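Low molecular weight phosphotyrosine protein phosphatase 1 (Drosophila melanogaster, PDB 7CUY) probably removes phosphate from tyrosine-phosphorylated proteins and small aryl or acyl phosphates, as a cytoplasmic member of the low molecular weight phosphatase family. Local coordinates at residues 2-8 / 34-40. Numbering follows the deposited sequence.
Sequences VRKVLMI and DVEVDSA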
ATOM      1  N   VAL A   2     -14.902  12.237   3.878  1.00 34.48           N
ATOM      2  CA  VAL A   2     -13.658  11.498   4.078  1.00 31.12           C
ATOM      3  C   VAL A   2     -13.086  11.059   2.724  1.00 28.88           C
ATOM      4  O   VAL A   2     -13.826  10.717   1.808  1.00 35.35           O
ATOM      5  CB  VAL A   2     -13.875  10.281   5.011  1.00 34.75           C
ATOM      6  CG1 VAL A   2     -12.564   9.562   5.307  1.00 29.85           C
ATOM      7  CG2 VAL A   2     -14.525  10.714   6.310  1.00 38.10           C
ATOM      8  N   ARG A   3     -11.769  11.109   2.598  1.00 26.39           N
ATOM      9  CA  ARG A   3     -11.061  10.523   1.469  1.00 27.33           C
ATOM     10  C   ARG A   3     -10.631   9.129   1.887  1.00 22.84           C
ATOM     11  O   ARG A   3     -10.212   8.927   3.020  1.00 26.49           O
ATOM     12  CB  ARG A   3      -9.819  11.353   1.106  1.00 29.98           C
ATOM     13  CG  ARG A   3      -9.983  12.456   0.058  1.00 32.02           C
ATOM     14  CD  ARG A   3     -10.263  13.841   0.666  1.00 36.21           C
ATOM     15  NE  ARG A   3      -9.344  14.313   1.711  1.00 25.90           N
ATOM     16  CZ  ARG A   3      -8.309  15.129   1.500  1.00 32.57           C
ATOM     17  NH1 ARG A   3      -8.017  15.544   0.268  1.00 28.07           N
ATOM     18  NH2 ARG A   3      -7.549  15.530   2.518  1.00 24.85           N
ATOM     19  N   LYS A   4     -10.723   8.163   0.987  1.00 21.36           N
ATOM     20  CA  LYS A   4     -10.369   6.797   1.340  1.00 22.02           C
ATOM     21  C   LYS A   4      -9.305   6.273   0.386  1.00 18.63           C
ATOM     22  O   LYS A   4      -9.472   6.363  -0.831  1.00 17.70           O
ATOM     23  CB  LYS A   4     -11.610   5.911   1.336  1.00 21.39           C
ATOM     24  CG  LYS A   4     -12.551   6.210   2.510  1.00 27.42           C
ATOM     25  CD  LYS A   4     -13.702   5.224   2.588  1.00 33.00           C
ATOM     26  CE  LYS A   4     -14.687   5.573   3.713  1.00 45.33           C
ATOM     27  NZ  LYS A   4     -16.090   5.762   3.224  1.00 48.60           N
ATOM     28  N   VAL A   5      -8.226   5.716   0.951  1.00 15.64           N
ATOM     29  CA  VAL A   5      -7.075   5.193   0.211  1.00 17.69           C
ATOM     30  C   VAL A   5      -6.943   3.707   0.529  1.00 15.95           C
ATOM     31  O   VAL A   5      -7.018   3.318   1.700  1.00 19.23           O
ATOM     32  CB  VAL A   5      -5.771   5.929   0.589  1.00 20.24           C
ATOM     33  CG1 VAL A   5      -4.544   5.200   0.028  1.00 14.80           C
ATOM     34  CG2 VAL A   5      -5.781   7.366   0.082  1.00 16.24           C
ATOM     35  N   LEU A   6      -6.725   2.884  -0.498  1.00 14.87           N
ATOM     36  CA  LEU A   6      -6.569   1.432  -0.347  1.00 14.61           C
ATOM     37  C   LEU A   6      -5.243   0.994  -0.947  1.00 14.59           C
ATOM     38  O   LEU A   6      -5.011   1.193  -2.145  1.00 16.91           O
ATOM     39  CB  LEU A   6      -7.722   0.688  -1.027  1.00 14.46           C
ATOM     40  CG  LEU A   6      -7.758  -0.841  -0.876  1.00 17.82           C
ATOM     41  CD1 LEU A   6      -7.955  -1.258   0.601  1.00 18.39           C
ATOM     42  CD2 LEU A   6      -8.836  -1.461  -1.763  1.00 19.03           C
ATOM     43  N   MET A   7      -4.365   0.405  -0.135  1.00 16.39           N
ATOM     44  CA  MET A   7      -3.104  -0.131  -0.653  1.00 15.22           C
ATOM     45  C   MET A   7      -3.253  -1.607  -1.009  1.00 17.76           C
ATOM     46  O   MET A   7      -3.720  -2.393  -0.190  1.00 18.60           O
ATOM     47  CB  MET A   7      -1.973   0.030   0.362  1.00 17.12           C
ATOM     48  CG  MET A   7      -1.794   1.449   0.853  1.00 17.34           C
ATOM     49  SD  MET A   7      -1.202   2.546  -0.433  1.00 20.16           S
ATOM     50  CE  MET A   7      -0.752   4.005   0.560  1.00 16.27           C
ATOM     51  N   ILE A   8      -2.804  -1.990  -2.207  1.00 17.47           N
ATOM     52  CA  ILE A   8      -2.962  -3.345  -2.733  1.00 14.90           C
ATOM     53  C   ILE A   8      -1.586  -3.902  -3.072  1.00 20.96           C
ATOM     54  O   ILE A   8      -0.777  -3.221  -3.719  1.00 18.70           O
ATOM     55  CB  ILE A   8      -3.838  -3.353  -4.011  1.00 17.01           C
ATOM     56  CG1 ILE A   8      -5.252  -2.846  -3.729  1.00 15.96           C
ATOM     57  CG2 ILE A   8      -3.852  -4.719  -4.669  1.00 18.95           C
ATOM     58  CD1 ILE A   8      -5.917  -3.543  -2.573  1.00 19.90           C
ATOM     59  N   ASP A  34      -8.863  13.742   7.755  1.00 23.37           N
ATOM     60  CA  ASP A  34     -10.003  13.311   6.962  1.00 24.83           C
ATOM     61  C   ASP A  34      -9.617  12.311   5.878  1.00 24.08           C
ATOM     62  O   ASP A  34     -10.188  12.343   4.786  1.00 26.62           O
ATOM     63  CB  ASP A  34     -10.671  14.527   6.333  1.00 27.76           C
ATOM     64  CG  ASP A  34      -9.763  15.231   5.342  1.00 30.87           C
ATOM     65  OD1 ASP A  34      -8.520  15.183   5.506  1.00 28.37           O
ATOM     66  OD2 ASP A  34     -10.292  15.827   4.385  1.00 33.70           O
ATOM     67  N   VAL A  35      -8.642  11.439   6.142  1.00 20.45           N
ATOM     68  CA  VAL A  35      -8.201  10.437   5.170  1.00 25.55           C
ATOM     69  C   VAL A  35      -8.107   9.094   5.885  1.00 22.74           C
ATOM     70  O   VAL A  35      -7.360   8.959   6.859  1.00 24.71           O
ATOM     71  CB  VAL A  35      -6.850  10.792   4.518  1.00 23.18           C
ATOM     72  CG1 VAL A  35      -6.459   9.721   3.488  1.00 20.68           C
ATOM     73  CG2 VAL A  35      -6.879  12.178   3.866  1.00 19.58           C
ATOM     74  N   GLU A  36      -8.859   8.108   5.403  1.00 23.13           N
ATOM     75  CA  GLU A  36      -8.836   6.743   5.921  1.00 24.87           C
ATOM     76  C   GLU A  36      -7.994   5.872   4.997  1.00 21.33           C
ATOM     77  O   GLU A  36      -7.997   6.070   3.782  1.00 20.25           O
ATOM     78  CB  GLU A  36     -10.267   6.198   6.040  1.00 29.96           C
ATOM     79  CG  GLU A  36     -10.399   4.681   6.186  1.00 35.07           C
ATOM     80  CD  GLU A  36     -11.758   4.154   5.680  1.00 49.03           C
ATOM     81  OE1 GLU A  36     -12.806   4.556   6.249  1.00 56.15           O
ATOM     82  OE2 GLU A  36     -11.769   3.349   4.715  1.00 49.96           O
ATOM     83  N   VAL A  37      -7.251   4.933   5.579  1.00 19.74           N
ATOM     84  CA  VAL A  37      -6.335   4.067   4.851  1.00 19.11           C
ATOM     85  C   VAL A  37      -6.629   2.613   5.212  1.00 20.08           C
ATOM     86  O   VAL A  37      -6.833   2.289   6.380  1.00 20.20           O
ATOM     87  CB  VAL A  37      -4.861   4.400   5.162  1.00 19.13           C
ATOM     88  CG1 VAL A  37      -3.935   3.717   4.159  1.00 17.46           C
ATOM     89  CG2 VAL A  37      -4.624   5.924   5.177  1.00 16.62           C
ATOM     90  N   ASP A  38      -6.615   1.735   4.208  1.00 21.13           N
ATOM     91  CA  ASP A  38      -6.848   0.304   4.372  1.00 18.13           C
ATOM     92  C   ASP A  38      -5.886  -0.395   3.425  1.00 18.82           C
ATOM     93  O   ASP A  38      -5.212   0.263   2.625  1.00 20.52           O
ATOM     94  CB  ASP A  38      -8.316  -0.033   4.090  1.00 15.73           C
ATOM     95  CG  ASP A  38      -8.722  -1.454   4.536  1.00 25.44           C
ATOM     96  OD1 ASP A  38      -8.079  -2.038   5.440  1.00 22.28           O
ATOM     97  OD2 ASP A  38      -9.730  -1.975   3.986  1.00 25.36           O
ATOM     98  N   SER A  39      -5.778  -1.721   3.523  1.00 14.38           N
ATOM     99  CA  SER A  39      -5.005  -2.465   2.530  1.00 20.43           C
ATOM    100  C   SER A  39      -5.687  -3.802   2.246  1.00 20.62           C
ATOM    101  O   SER A  39      -6.490  -4.279   3.046  1.00 20.51           O
ATOM    102  CB  SER A  39      -3.546  -2.683   2.973  1.00 17.29           C
ATOM    103  OG  SER A  39      -3.480  -3.494   4.136  1.00 19.84           O
ATOM    104  N   ALA A  40      -5.388  -4.396   1.088  1.00 15.40           N
ATOM    105  CA  ALA A  40      -5.957  -5.709   0.784  1.00 19.65           C
ATOM    106  C   ALA A  40      -5.126  -6.413  -0.287  1.00 20.03           C
ATOM    107  O   ALA A  40      -4.200  -5.836  -0.868  1.00 17.69           O
ATOM    108  CB  ALA A  40      -7.425  -5.597   0.354  1.00 17.54           C
TER
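R3 grips D34 twice where two parallel strands begin: its backbone N donates to D34 O (3.0 Å), while NH2 forms a salt bridge to D34 OD1 (3.2 Å). That oxygen is met on its syn side near the guanidinium plane, although the flat groups are turned 41° apart. Bends at chi2 and chi3 (94° and 52°) turn the guanidinium toward D34, and V35 CG2 lies 3.7 Å from R3 NH2. From here the ladder proceeds through R3, V5 and M7, each donating its N-H to one residue and accepting from another two places on (A40 N to M7 O, 2.9 Å). On one face the methylenes of K4 lie across the E36 carboxylate, K4 CE 3.3 Å from E36 OE1 but NZ 4.6 Å from it, too far for a salt bridge, and L6 CD1 reaches D38 CB at 3.7 Å. Farther out, L153 O receives R3 NH1, R71 pairs with D38, and S39 OG bonds to E20 and N12. Strand 3-9, leading to C9, the probable nucleophile, joins strand 35-41 through helix 15-29 in a beta-alpha-beta crossover; the helix covers V35, V37 and M7, 35-41 forms one sheet edge, and strand 83-86 flanks 3-9 on its other side.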